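Local coordinates for protein yesU (Bacillus subtilis, PDB 1OQ1) that is of unknown function but folds into a galectin-like beta sandwich, an architecture shared with many carbohydrate-binding proteins, at residues A[61-66]-A[215-220]; A[75-80]-A[203-208]; A[106-111]-A[139-144]; A[120-125]-A[147-152]; A[161-166]-A[174-179]. One frame throughout, in Å; residues are numbered along the deposited sequence.

The five contacts sample both sheets of a galectin-like sandwich and the loops at its rim. Contacts 1 and 5 lie in the eight-stranded sheet, centres about 12 Å apart, and are joined where Val65 N meets Leu165 O at 2.7 Å. Contact 2 is set in the seven-stranded sheet, its centre about 23 Å from that of contact 1, and holds an acetate. Contact 4, about 11 Å from it between centres, shares the bond of Arg122 N to Gly76 O, while its 149-152 loop packs on Tyr161 and Ile176 of contact 5. Contact 3 ties a short helix to a hairpin loop; its nearest atoms are about 5 Å from those of contact 2.

Contact 1: A[61-66]-A[215-220]; sequences DGIIVT and FAVHQA
The carbonyl oxygen of His218 receives the N-H of Ile64 (N to O 2.8 Å), and CA of Ile63 approaches the same atom at 3.2 Å in a CA-H...O contact. It is one point in an antiparallel pairing of strands 63-73 and 209-222 within the eight-stranded sheet of the galectin-like sandwich. His218 N returns the bond to Ile64 O, and Thr66 and Ala216 exchange a second reciprocal pair. On the N-terminal side of Ile63, Ala220 N reaches Gly62 O at 2.9 Å from above the carbonyl plane. Here strand 63-73 begins irregularly: Gly62, with phi 71°, and Ile63 both face Lys167 in a G1 beta bulge. On the face carrying Val65 and Val217, Val65 holds CG1 anti to its backbone N (chi1 -176°). This methyl meets the edge of the Phe215 ring in its plane, Val65 CG1 to Phe215 CE1 3.6 Å. Phe202 packs edge-to-face with the same ring, and Ile200 touches both Val65 and Phe215, so this face looks toward the other sheet. Near the bulge, CG1 of Ile64 lies 3.8 Å from CB of Ala220, and the methyl carbon CB of Ala220 comes within 3.5 Å of Ile63 N.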
# COMPACT_ATOMS: atom_id res chain seq x y z
N ASP A 61 1.94 -14.14 6.36
CA ASP A 61 1.51 -14.35 4.99
C ASP A 61 0.07 -14.87 5.14
O ASP A 61 -0.34 -15.22 6.25
CB ASP A 61 2.38 -15.42 4.34
CG ASP A 61 2.26 -15.45 2.83
OD1 ASP A 61 1.37 -14.76 2.28
OD2 ASP A 61 3.06 -16.18 2.20
N GLY A 62 -0.68 -14.91 4.05
CA GLY A 62 -2.05 -15.40 4.11
C GLY A 62 -2.98 -14.46 4.84
O GLY A 62 -3.58 -14.81 5.86
N ILE A 63 -3.12 -13.26 4.30
CA ILE A 63 -3.96 -12.24 4.92
C ILE A 63 -4.80 -11.47 3.92
O ILE A 63 -4.53 -11.47 2.73
CB ILE A 63 -3.09 -11.21 5.68
CG1 ILE A 63 -2.04 -10.63 4.72
CG2 ILE A 63 -2.43 -11.87 6.89
CD1 ILE A 63 -1.24 -9.46 5.29
N ILE A 64 -5.83 -10.80 4.44
CA ILE A 64 -6.69 -9.96 3.63
C ILE A 64 -6.61 -8.58 4.29
O ILE A 64 -6.93 -8.43 5.47
CB ILE A 64 -8.14 -10.47 3.61
CG1 ILE A 64 -8.19 -11.84 2.94
CG2 ILE A 64 -9.04 -9.48 2.87
CD1 ILE A 64 -9.59 -12.44 2.83
N VAL A 65 -6.14 -7.60 3.52
CA VAL A 65 -5.94 -6.24 4.01
C VAL A 65 -7.02 -5.31 3.47
O VAL A 65 -7.25 -5.25 2.26
CB VAL A 65 -4.55 -5.70 3.57
CG1 VAL A 65 -4.31 -4.31 4.16
CG2 VAL A 65 -3.46 -6.66 4.02
N THR A 66 -7.67 -4.58 4.37
CA THR A 66 -8.73 -3.66 3.98
C THR A 66 -8.56 -2.27 4.60
O THR A 66 -7.98 -2.12 5.68
CB THR A 66 -10.12 -4.20 4.38
OG1 THR A 66 -10.13 -4.48 5.79
CG2 THR A 66 -10.44 -5.47 3.61
N PHE A 215 -8.25 0.69 8.91
CA PHE A 215 -7.24 -0.19 8.34
C PHE A 215 -7.26 -1.50 9.13
O PHE A 215 -7.03 -1.51 10.34
CB PHE A 215 -5.88 0.51 8.44
CG PHE A 215 -4.70 -0.38 8.16
CD1 PHE A 215 -4.68 -1.21 7.05
CD2 PHE A 215 -3.58 -0.33 8.98
CE1 PHE A 215 -3.56 -1.99 6.76
CE2 PHE A 215 -2.46 -1.10 8.71
CZ PHE A 215 -2.45 -1.94 7.59
N ALA A 216 -7.55 -2.61 8.45
CA ALA A 216 -7.62 -3.90 9.14
C ALA A 216 -6.94 -5.03 8.38
O ALA A 216 -6.81 -4.97 7.16
CB ALA A 216 -9.07 -4.26 9.41
N VAL A 217 -6.51 -6.04 9.12
CA VAL A 217 -5.86 -7.22 8.55
C VAL A 217 -6.52 -8.47 9.15
O VAL A 217 -6.55 -8.64 10.36
CB VAL A 217 -4.34 -7.25 8.88
CG1 VAL A 217 -3.69 -8.46 8.22
CG2 VAL A 217 -3.67 -5.97 8.41
N HIS A 218 -7.05 -9.32 8.28
CA HIS A 218 -7.69 -10.56 8.70
C HIS A 218 -6.95 -11.75 8.08
O HIS A 218 -6.24 -11.59 7.09
CB HIS A 218 -9.15 -10.61 8.24
CG HIS A 218 -10.06 -9.65 8.94
ND1 HIS A 218 -10.91 -10.03 9.95
CD2 HIS A 218 -10.25 -8.32 8.78
CE1 HIS A 218 -11.60 -8.98 10.37
NE2 HIS A 218 -11.21 -7.93 9.67
N GLN A 219 -7.13 -12.92 8.67
CA GLN A 219 -6.52 -14.14 8.14
C GLN A 219 -7.22 -14.42 6.82
O GLN A 219 -8.43 -14.22 6.70
CB GLN A 219 -6.76 -15.31 9.09
CG GLN A 219 -5.86 -15.37 10.31
CD GLN A 219 -4.46 -15.83 9.97
OE1 GLN A 219 -4.27 -16.80 9.24
NE2 GLN A 219 -3.46 -15.14 10.51
N ALA A 220 -6.48 -14.88 5.81
CA ALA A 220 -7.08 -15.20 4.52
C ALA A 220 -7.50 -16.67 4.54
O ALA A 220 -6.68 -17.55 4.79
CB ALA A 220 -6.09 -14.95 3.39
O HOH W 1 -2.02 -16.28 8.27

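Contact 2: A[75-80]-A[203-208]; sequences PGLCML and RQMAPM. With ACY (acetic acid), chain E.
Met79 and Arg203 exchange the backbone bonds of an antiparallel hydrogen-bonded pair, Arg203 N to Met79 O at 2.8 Å and Met79 N to Arg203 O at 3.0 Å. This joins strands 76-86 and 199-205 of the seven-stranded sheet in the galectin-like sandwich. The tight part is interior: selenomethionine Met208 packs against residues 76-78, its CG 3.8 Å from Cys78 SG and its CB 3.7 Å from Gly76 CA, where a CB on the glycine would collide with that of Met208. Leu77 N is buried here and has no hydrogen-bonding partner in the model. Regular pairing gives out at Pro75 and Pro207, both partly exposed and both preceded by cis peptide bonds; CG and CD of the Pro207 ring approach Pro75 O, and Met208 N comes near it at an angle too poor for a hydrogen bond. On the face of Leu77, Met79, Arg203 and Met205, the Arg203 chain runs extended from CG to NE beside Met79, SE to CD 3.9 Å. Its guanidinium edge takes both oxygens of an acetate, probably from the crystallisation liquor: NE to O 3.0 Å and NH2 to OXT 2.6 Å. The paired N-H donors of Arg203 thus form a site that can hold a carboxylate; whether a natural ligand uses it is not known.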
# COMPACT_ATOMS: atom_id res chain seq x y z
N PRO A 75 -2.66 16.91 -8.29
CA PRO A 75 -1.93 15.71 -8.69
C PRO A 75 -1.37 14.94 -7.50
O PRO A 75 -1.19 15.49 -6.41
CB PRO A 75 -0.80 16.26 -9.56
CG PRO A 75 -1.38 17.51 -10.12
CD PRO A 75 -2.08 18.11 -8.93
N GLY A 76 -1.08 13.67 -7.72
CA GLY A 76 -0.54 12.83 -6.68
C GLY A 76 -0.69 11.36 -7.03
O GLY A 76 -1.30 11.02 -8.04
N LEU A 77 -0.12 10.49 -6.20
CA LEU A 77 -0.20 9.06 -6.43
C LEU A 77 -0.15 8.34 -5.09
O LEU A 77 0.51 8.80 -4.15
CB LEU A 77 0.97 8.61 -7.33
CG LEU A 77 1.19 7.12 -7.61
CD1 LEU A 77 1.84 6.95 -8.98
CD2 LEU A 77 2.06 6.50 -6.53
N CYS A 78 -0.86 7.22 -4.99
CA CYS A 78 -0.87 6.44 -3.76
C CYS A 78 -0.32 5.05 -4.05
O CYS A 78 -0.37 4.57 -5.18
CB CYS A 78 -2.29 6.36 -3.20
SG CYS A 78 -2.92 7.97 -2.65
N MSE A 79 0.21 4.41 -3.01
CA MSE A 79 0.81 3.09 -3.17
C MSE A 79 0.88 2.35 -1.84
O MSE A 79 1.26 2.92 -0.83
CB MSE A 79 2.23 3.26 -3.75
CG MSE A 79 2.97 1.97 -4.04
SE MSE A 79 4.83 2.29 -4.52
CE MSE A 79 4.55 3.35 -6.12
N LEU A 80 0.51 1.08 -1.85
CA LEU A 80 0.58 0.29 -0.63
C LEU A 80 1.74 -0.69 -0.72
O LEU A 80 1.87 -1.40 -1.71
CB LEU A 80 -0.71 -0.51 -0.41
CG LEU A 80 -0.77 -1.14 0.98
CD1 LEU A 80 -1.35 -0.12 1.96
CD2 LEU A 80 -1.62 -2.39 0.98
N ARG A 203 2.34 4.81 0.96
CA ARG A 203 3.15 5.81 0.27
C ARG A 203 2.30 6.79 -0.52
O ARG A 203 1.23 6.46 -1.01
CB ARG A 203 4.14 5.14 -0.69
CG ARG A 203 4.87 6.13 -1.62
CD ARG A 203 5.89 5.40 -2.49
NE ARG A 203 6.70 6.30 -3.32
CZ ARG A 203 7.56 7.19 -2.83
NH1 ARG A 203 7.72 7.32 -1.52
NH2 ARG A 203 8.30 7.93 -3.65
N GLN A 204 2.80 8.02 -0.63
CA GLN A 204 2.13 9.04 -1.41
C GLN A 204 3.19 9.86 -2.11
O GLN A 204 4.27 10.09 -1.55
CB GLN A 204 1.29 9.98 -0.55
CG GLN A 204 0.04 9.37 0.07
CD GLN A 204 -0.91 10.43 0.61
OE1 GLN A 204 -0.58 11.62 0.64
NE2 GLN A 204 -2.08 10.00 1.05
N MSE A 205 2.89 10.28 -3.33
CA MSE A 205 3.78 11.15 -4.07
C MSE A 205 3.12 12.51 -3.90
O MSE A 205 1.92 12.65 -4.15
CB MSE A 205 3.84 10.78 -5.55
CG MSE A 205 4.69 9.57 -5.87
SE MSE A 205 5.00 9.42 -7.77
CE MSE A 205 6.53 10.62 -7.92
N ALA A 206 3.89 13.50 -3.46
CA ALA A 206 3.36 14.84 -3.28
C ALA A 206 2.92 15.35 -4.64
O ALA A 206 3.47 14.94 -5.66
CB ALA A 206 4.43 15.76 -2.70
N PRO A 207 1.95 16.28 -4.69
CA PRO A 207 1.22 16.91 -3.58
C PRO A 207 -0.10 16.24 -3.20
O PRO A 207 -1.07 16.92 -2.82
CB PRO A 207 1.01 18.32 -4.09
CG PRO A 207 0.67 18.07 -5.51
CD PRO A 207 1.69 17.01 -5.94
N MSE A 208 -0.14 14.92 -3.29
CA MSE A 208 -1.33 14.15 -2.96
C MSE A 208 -1.94 14.50 -1.60
O MSE A 208 -1.22 14.71 -0.63
CB MSE A 208 -0.98 12.66 -2.97
CG MSE A 208 -2.15 11.71 -2.73
SE MSE A 208 -3.23 11.52 -4.31
CE MSE A 208 -4.99 11.35 -3.48
C ACY E . 7.36 7.14 -6.80
O ACY E . 6.44 6.36 -6.27
OXT ACY E . 8.10 7.99 -6.20
CH3 ACY E . 7.51 6.97 -8.30

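Contact 3: A[106-111]-A[139-144]; sequences EYHSGD and RGFHLA
One face of the His108 imidazole lies against the Phe141 side chain, whose CD1 comes within 3.8 Å of His108 CD2; at the edge of the imidazole, in its plane, sits Ser109 OG. The two rings are oblique, their planes 48° apart. With CG of His108 between the backbone N and the carbonyl carbon (chi1 63°), its side chain runs beside that of Phe141, pointing the same way. OG of Ser109 is 2.7 Å from His108 ND1, a hydrogen bond that helps fix the rotation of the imidazole. The guanidinium of Arg139 has CA of Ser109 over one face, offset toward the rim, and Gly110 O at its edge. Arg139 NE donates to Gly110 O, N to O 2.8 Å, on a carbonyl lone pair; the guanidinium plane passes almost exactly through the oxygen, though the bond is bent at the hydrogen (144°). A water links Arg139 NH1, 2.8 Å away, to Ser109 O, which lies 3.1 Å from it. The backbone adds one nearly straight bond, Gly140 N to His108 O, 2.9 Å. Outside the two segments, Tyr104 packs edge-to-face with His108, and Arg136 makes a cation-pi contact with Phe141. The carbonyl at the C-terminal end of helix 105-108 is thus taken up by Gly140 N, in the connection of the hairpin formed by strands 132-138 and 142-148 at the border of the seven-stranded sheet.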
# COMPACT_ATOMS: atom_id res chain seq x y z
N GLU A 106 15.11 3.83 -2.80
CA GLU A 106 15.49 3.21 -1.54
C GLU A 106 14.60 2.01 -1.26
O GLU A 106 14.96 1.11 -0.50
CB GLU A 106 15.34 4.21 -0.39
CG GLU A 106 16.06 5.53 -0.61
CD GLU A 106 15.73 6.55 0.45
OE1 GLU A 106 14.56 6.58 0.89
OE2 GLU A 106 16.62 7.34 0.83
N TYR A 107 13.43 2.00 -1.89
CA TYR A 107 12.47 0.93 -1.70
C TYR A 107 12.49 -0.14 -2.79
O TYR A 107 12.33 -1.32 -2.49
CB TYR A 107 11.06 1.52 -1.58
CG TYR A 107 10.97 2.53 -0.45
CD1 TYR A 107 10.61 2.13 0.84
CD2 TYR A 107 11.34 3.85 -0.66
CE1 TYR A 107 10.63 3.05 1.90
CE2 TYR A 107 11.36 4.77 0.38
CZ TYR A 107 11.01 4.36 1.66
OH TYR A 107 11.07 5.27 2.69
N HIS A 108 12.70 0.25 -4.04
CA HIS A 108 12.72 -0.75 -5.11
C HIS A 108 14.11 -1.22 -5.51
O HIS A 108 14.24 -2.27 -6.16
CB HIS A 108 11.94 -0.25 -6.34
CG HIS A 108 12.50 0.97 -7.00
ND1 HIS A 108 13.75 1.01 -7.57
CD2 HIS A 108 11.94 2.19 -7.23
CE1 HIS A 108 13.94 2.19 -8.14
NE2 HIS A 108 12.86 2.92 -7.94
N SER A 109 15.14 -0.48 -5.11
CA SER A 109 16.52 -0.83 -5.43
C SER A 109 17.44 -0.61 -4.23
O SER A 109 18.56 -0.10 -4.38
CB SER A 109 17.01 0.02 -6.62
OG SER A 109 16.20 -0.18 -7.77
N GLY A 110 16.97 -1.00 -3.05
CA GLY A 110 17.75 -0.83 -1.84
C GLY A 110 18.10 -2.17 -1.21
O GLY A 110 18.47 -3.11 -1.91
N ASP A 111 17.98 -2.27 0.11
CA ASP A 111 18.28 -3.53 0.78
C ASP A 111 17.06 -4.19 1.39
O ASP A 111 17.16 -4.91 2.39
CB ASP A 111 19.37 -3.33 1.86
CG ASP A 111 18.97 -2.34 2.93
OD1 ASP A 111 17.79 -1.93 2.98
OD2 ASP A 111 19.85 -1.98 3.75
N ARG A 139 13.11 -6.44 -4.13
CA ARG A 139 14.04 -5.63 -4.92
C ARG A 139 13.98 -5.96 -6.40
O ARG A 139 13.91 -7.12 -6.78
CB ARG A 139 15.47 -5.86 -4.40
CG ARG A 139 16.52 -4.90 -4.96
CD ARG A 139 17.89 -5.14 -4.32
NE ARG A 139 18.79 -3.99 -4.50
CZ ARG A 139 19.39 -3.67 -5.64
NH1 ARG A 139 20.19 -2.60 -5.69
NH2 ARG A 139 19.22 -4.42 -6.72
N GLY A 140 14.00 -4.93 -7.24
CA GLY A 140 13.97 -5.18 -8.67
C GLY A 140 12.99 -4.35 -9.49
O GLY A 140 13.12 -4.32 -10.71
N PHE A 141 12.02 -3.71 -8.85
CA PHE A 141 11.06 -2.88 -9.57
C PHE A 141 10.38 -3.67 -10.70
O PHE A 141 10.06 -3.12 -11.75
CB PHE A 141 11.79 -1.66 -10.15
CG PHE A 141 10.88 -0.56 -10.64
CD1 PHE A 141 10.04 0.11 -9.76
CD2 PHE A 141 10.88 -0.19 -11.98
CE1 PHE A 141 9.21 1.14 -10.20
CE2 PHE A 141 10.06 0.84 -12.44
CZ PHE A 141 9.23 1.51 -11.55
N HIS A 142 10.16 -4.96 -10.47
CA HIS A 142 9.56 -5.82 -11.48
C HIS A 142 8.06 -5.62 -11.62
O HIS A 142 7.32 -5.73 -10.64
CB HIS A 142 9.84 -7.28 -11.15
CG HIS A 142 11.29 -7.60 -10.98
ND1 HIS A 142 12.20 -7.50 -12.00
CD2 HIS A 142 11.99 -8.01 -9.89
CE1 HIS A 142 13.40 -7.84 -11.56
NE2 HIS A 142 13.30 -8.16 -10.28
N LEU A 143 7.60 -5.34 -12.84
CA LEU A 143 6.17 -5.16 -13.07
C LEU A 143 5.53 -6.55 -13.10
O LEU A 143 5.85 -7.37 -13.96
CB LEU A 143 5.93 -4.44 -14.39
CG LEU A 143 4.47 -4.15 -14.74
CD1 LEU A 143 3.84 -3.22 -13.70
CD2 LEU A 143 4.41 -3.50 -16.12
N ALA A 144 4.63 -6.81 -12.15
CA ALA A 144 3.97 -8.11 -12.05
C ALA A 144 2.57 -8.16 -12.66
O ALA A 144 2.19 -9.15 -13.28
CB ALA A 144 3.91 -8.55 -10.59
O HOH W 2 21.20 -1.39 -3.32

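Contact 4: A[120-125]-A[147-152]; sequences FRRKYA and GADPLP
Asp149 holds its CG anti to the backbone N (chi1 -175°), while Arg122 bends at chi2 (-67°), setting CD to one side, and the carboxylate and guanidinium meet with planes 62° apart. The oxygen OD2 of Asp149 is shared: Phe120 N donates to it at 2.9 Å, Arg122 NH2 forms a salt bridge with a weak bond at 3.0 Å, and a water 2.7 Å away donates to it while accepting from Arg121 N and Arg122 NE. The other oxygen, OD1, receives Leu151 N in an Asx turn. Leu151 O in turn accepts from Arg122 NH2 at 2.7 Å, close to the guanidinium plane. CG of Arg122 sits 3.6 Å above the centre of the Phe120 ring, whose edge faces Pro152 O, CE1 to O 3.3 Å. The loop after strand 142-148 is thus fastened to the corner of strand 112-122, with Leu151 against strands 63-73 and 161-168, and helix 125-128 following just beyond Tyr124.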
# COMPACT_ATOMS: atom_id res chain seq x y z
N PHE A 120 -4.67 5.16 -7.91
CA PHE A 120 -4.86 6.60 -8.04
C PHE A 120 -3.52 7.16 -8.52
O PHE A 120 -2.93 8.05 -7.89
CB PHE A 120 -5.26 7.27 -6.73
CG PHE A 120 -5.81 8.66 -6.91
CD1 PHE A 120 -7.12 8.86 -7.34
CD2 PHE A 120 -5.00 9.78 -6.73
CE1 PHE A 120 -7.62 10.14 -7.59
CE2 PHE A 120 -5.49 11.07 -6.98
CZ PHE A 120 -6.80 11.25 -7.41
N ARG A 121 -3.03 6.62 -9.62
CA ARG A 121 -1.76 7.06 -10.19
C ARG A 121 -2.07 8.28 -11.04
O ARG A 121 -2.38 8.16 -12.22
CB ARG A 121 -1.16 5.95 -11.05
CG ARG A 121 -1.06 4.62 -10.34
CD ARG A 121 -0.52 3.52 -11.25
NE ARG A 121 0.86 3.78 -11.66
CZ ARG A 121 1.24 4.12 -12.88
NH1 ARG A 121 0.35 4.26 -13.86
NH2 ARG A 121 2.53 4.32 -13.13
N ARG A 122 -2.02 9.46 -10.42
CA ARG A 122 -2.36 10.70 -11.11
C ARG A 122 -1.32 11.81 -10.90
O ARG A 122 -1.67 12.99 -10.91
CB ARG A 122 -3.73 11.20 -10.63
CG ARG A 122 -4.78 10.10 -10.45
CD ARG A 122 -5.21 9.46 -11.77
NE ARG A 122 -5.96 8.23 -11.53
CZ ARG A 122 -7.24 8.17 -11.21
NH1 ARG A 122 -7.96 9.29 -11.09
NH2 ARG A 122 -7.81 7.00 -10.97
N LYS A 123 -0.06 11.45 -10.73
CA LYS A 123 1.00 12.43 -10.51
C LYS A 123 1.45 13.09 -11.81
O LYS A 123 1.63 14.31 -11.86
CB LYS A 123 2.20 11.76 -9.83
CG LYS A 123 3.48 12.60 -9.77
CD LYS A 123 3.32 13.86 -8.93
CE LYS A 123 4.62 14.65 -8.90
NZ LYS A 123 4.54 15.86 -8.03
N TYR A 124 1.62 12.29 -12.86
CA TYR A 124 2.08 12.81 -14.15
C TYR A 124 1.03 12.71 -15.25
O TYR A 124 0.12 11.88 -15.18
CB TYR A 124 3.35 12.05 -14.58
CG TYR A 124 4.48 12.15 -13.58
CD1 TYR A 124 5.13 13.37 -13.36
CD2 TYR A 124 4.90 11.04 -12.85
CE1 TYR A 124 6.17 13.47 -12.43
CE2 TYR A 124 5.93 11.13 -11.92
CZ TYR A 124 6.57 12.35 -11.72
OH TYR A 124 7.60 12.43 -10.81
N ALA A 125 1.16 13.55 -16.28
CA ALA A 125 0.22 13.56 -17.39
C ALA A 125 0.04 12.18 -18.02
O ALA A 125 -1.08 11.75 -18.30
CB ALA A 125 0.67 14.55 -18.45
N GLY A 147 -4.10 -3.31 -13.87
CA GLY A 147 -5.50 -3.31 -14.23
C GLY A 147 -6.01 -1.88 -14.27
O GLY A 147 -5.38 -0.99 -13.70
N ALA A 148 -7.13 -1.66 -14.94
CA ALA A 148 -7.70 -0.31 -15.02
C ALA A 148 -8.12 0.16 -13.62
O ALA A 148 -8.53 -0.65 -12.79
CB ALA A 148 -8.90 -0.30 -15.97
N ASP A 149 -8.04 1.47 -13.38
CA ASP A 149 -8.39 2.07 -12.09
C ASP A 149 -9.74 2.79 -12.18
O ASP A 149 -9.86 3.81 -12.87
CB ASP A 149 -7.29 3.06 -11.69
CG ASP A 149 -7.49 3.66 -10.31
OD1 ASP A 149 -8.50 3.35 -9.65
OD2 ASP A 149 -6.62 4.45 -9.88
N PRO A 150 -10.77 2.30 -11.46
CA PRO A 150 -12.10 2.91 -11.46
C PRO A 150 -12.23 4.19 -10.62
O PRO A 150 -13.23 4.89 -10.69
CB PRO A 150 -12.99 1.80 -10.92
CG PRO A 150 -12.10 1.18 -9.88
CD PRO A 150 -10.75 1.09 -10.61
N LEU A 151 -11.21 4.48 -9.82
CA LEU A 151 -11.24 5.68 -8.98
C LEU A 151 -11.31 6.93 -9.85
O LEU A 151 -10.54 7.09 -10.79
CB LEU A 151 -10.00 5.74 -8.10
CG LEU A 151 -9.89 4.69 -6.99
CD1 LEU A 151 -8.50 4.77 -6.38
CD2 LEU A 151 -10.96 4.92 -5.93
N PRO A 152 -12.24 7.83 -9.53
CA PRO A 152 -12.38 9.07 -10.30
C PRO A 152 -11.44 10.13 -9.76
O PRO A 152 -10.69 9.88 -8.82
CB PRO A 152 -13.83 9.45 -10.06
CG PRO A 152 -13.99 9.11 -8.60
CD PRO A 152 -13.31 7.74 -8.50
O HOH W 3 -4.85 5.41 -11.61

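Contact 5: A[161-166]-A[174-179]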
# COMPACT_ATOMS: atom_id res chain seq x y z
N TYR A 161 -13.88 4.85 -0.59
CA TYR A 161 -13.89 3.65 -1.41
C TYR A 161 -13.34 2.49 -0.57
O TYR A 161 -12.42 2.68 0.22
CB TYR A 161 -13.04 3.87 -2.67
CG TYR A 161 -13.65 4.89 -3.61
CD1 TYR A 161 -14.53 4.49 -4.62
CD2 TYR A 161 -13.42 6.25 -3.44
CE1 TYR A 161 -15.17 5.43 -5.43
CE2 TYR A 161 -14.06 7.21 -4.24
CZ TYR A 161 -14.94 6.79 -5.23
OH TYR A 161 -15.63 7.71 -5.99
N ARG A 162 -13.93 1.30 -0.73
CA ARG A 162 -13.53 0.12 0.03
C ARG A 162 -12.44 -0.67 -0.69
O ARG A 162 -12.69 -1.31 -1.71
CB ARG A 162 -14.75 -0.78 0.28
CG ARG A 162 -15.67 -0.29 1.41
CD ARG A 162 -15.03 -0.58 2.77
NE ARG A 162 -15.79 -0.06 3.91
CZ ARG A 162 -16.92 -0.57 4.38
NH1 ARG A 162 -17.48 -1.63 3.81
NH2 ARG A 162 -17.50 -0.01 5.44
N MSE A 163 -11.23 -0.60 -0.16
CA MSE A 163 -10.07 -1.27 -0.75
C MSE A 163 -9.83 -2.62 -0.07
O MSE A 163 -9.90 -2.71 1.15
CB MSE A 163 -8.84 -0.39 -0.57
CG MSE A 163 -9.15 1.10 -0.65
SE MSE A 163 -9.66 1.69 -2.42
CE MSE A 163 -11.48 1.15 -2.55
N LYS A 164 -9.55 -3.65 -0.86
CA LYS A 164 -9.31 -4.98 -0.31
C LYS A 164 -8.19 -5.69 -1.07
O LYS A 164 -8.23 -5.80 -2.29
CB LYS A 164 -10.58 -5.84 -0.36
CG LYS A 164 -10.40 -7.23 0.25
CD LYS A 164 -11.69 -8.05 0.25
CE LYS A 164 -12.71 -7.51 1.23
NZ LYS A 164 -13.94 -8.35 1.29
N LEU A 165 -7.20 -6.16 -0.32
CA LEU A 165 -6.04 -6.83 -0.88
C LEU A 165 -5.84 -8.21 -0.27
O LEU A 165 -5.85 -8.35 0.96
CB LEU A 165 -4.80 -5.98 -0.62
CG LEU A 165 -3.46 -6.53 -1.11
CD1 LEU A 165 -3.39 -6.40 -2.62
CD2 LEU A 165 -2.32 -5.77 -0.46
N ILE A 166 -5.66 -9.23 -1.10
CA ILE A 166 -5.41 -10.59 -0.62
C ILE A 166 -3.95 -10.95 -0.91
O ILE A 166 -3.47 -10.74 -2.02
CB ILE A 166 -6.30 -11.64 -1.33
CG1 ILE A 166 -7.78 -11.35 -1.06
CG2 ILE A 166 -5.94 -13.05 -0.84
CD1 ILE A 166 -8.71 -12.25 -1.85
N PHE A 174 -6.52 -7.82 -5.86
CA PHE A 174 -6.88 -6.48 -5.44
C PHE A 174 -8.25 -6.08 -5.99
O PHE A 174 -8.53 -6.28 -7.17
CB PHE A 174 -5.81 -5.51 -5.95
CG PHE A 174 -6.04 -4.07 -5.57
CD1 PHE A 174 -6.24 -3.70 -4.25
CD2 PHE A 174 -5.97 -3.08 -6.55
CE1 PHE A 174 -6.37 -2.35 -3.90
CE2 PHE A 174 -6.11 -1.73 -6.21
CZ PHE A 174 -6.30 -1.37 -4.89
N SER A 175 -9.09 -5.52 -5.14
CA SER A 175 -10.42 -5.07 -5.55
C SER A 175 -10.75 -3.73 -4.92
O SER A 175 -10.19 -3.36 -3.90
CB SER A 175 -11.48 -6.11 -5.16
OG SER A 175 -11.61 -6.21 -3.76
N ILE A 176 -11.66 -3.00 -5.57
CA ILE A 176 -12.12 -1.70 -5.09
C ILE A 176 -13.65 -1.74 -5.15
O ILE A 176 -14.23 -1.99 -6.21
CB ILE A 176 -11.61 -0.55 -5.99
CG1 ILE A 176 -10.08 -0.47 -5.90
CG2 ILE A 176 -12.25 0.77 -5.57
CD1 ILE A 176 -9.45 0.53 -6.86
N ASN A 177 -14.29 -1.50 -4.01
CA ASN A 177 -15.74 -1.55 -3.91
C ASN A 177 -16.23 -2.90 -4.43
O ASN A 177 -17.30 -3.00 -5.03
CB ASN A 177 -16.38 -0.39 -4.70
CG ASN A 177 -16.32 0.93 -3.93
OD1 ASN A 177 -15.60 1.04 -2.93
ND2 ASN A 177 -17.06 1.93 -4.39
N GLY A 178 -15.43 -3.94 -4.19
CA GLY A 178 -15.79 -5.29 -4.61
C GLY A 178 -15.48 -5.66 -6.05
O GLY A 178 -15.61 -6.82 -6.44
N LEU A 179 -15.07 -4.68 -6.86
CA LEU A 179 -14.74 -4.94 -8.26
C LEU A 179 -13.30 -5.41 -8.38
O LEU A 179 -12.38 -4.71 -7.96
CB LEU A 179 -14.93 -3.66 -9.09
CG LEU A 179 -14.58 -3.77 -10.58
CD1 LEU A 179 -15.63 -4.63 -11.29
CD2 LEU A 179 -14.52 -2.38 -11.22
O HOH W 4 -13.02 -4.07 -2.53
O HOH W 5 -9.31 -8.51 -3.20
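Asn177 hydrogen-bonds Arg162 twice, its side-chain OD1 taking Arg162 N at 2.8 Å, along the amide C=O axis, and its backbone N giving a proton to Arg162 O, also at 2.8 Å. The amide oxygen thus meets a strand N-H from the second residue of the type I' turn that runs from Ile176 to Leu179. Farther along, Lys164 and Ser175 form an antiparallel hydrogen-bonded pair, Ser175 N to Lys164 O at 3.0 Å. Two waters join the same polar groups. One donates to Arg162 O, accepts from Gly178 N and also bonds Ser175 OG, 2.8 Å from it; the other joins Lys164 O to the same hydroxyl.

Among the flat groups, the Asn177 amide and the Tyr161 ring have planes 20° apart and the side chains cross at a slant, ND2 of Asn177 3.6 Å from CD1 of Tyr161. The Tyr161 hydroxyl bonds Asp158 N, and Arg162 NE forms a salt bridge with Asp68.

On the face of Met163, Leu165, Phe174 and Ile176 the packing is apolar. Met163 lies against Ile176, although the end of the Met163 side chain is doubtful in the model, and CD1 of Leu165 reaches CB of Phe174 at 4.2 Å. Both Leu165 and Phe174 touch Leu117 of the opposing sheet. In this beta hairpin, strand 161-168 is flanked by strands 63-73 and 171-176, and the turn at Asn177 and Gly178 leads on to strand 179-185.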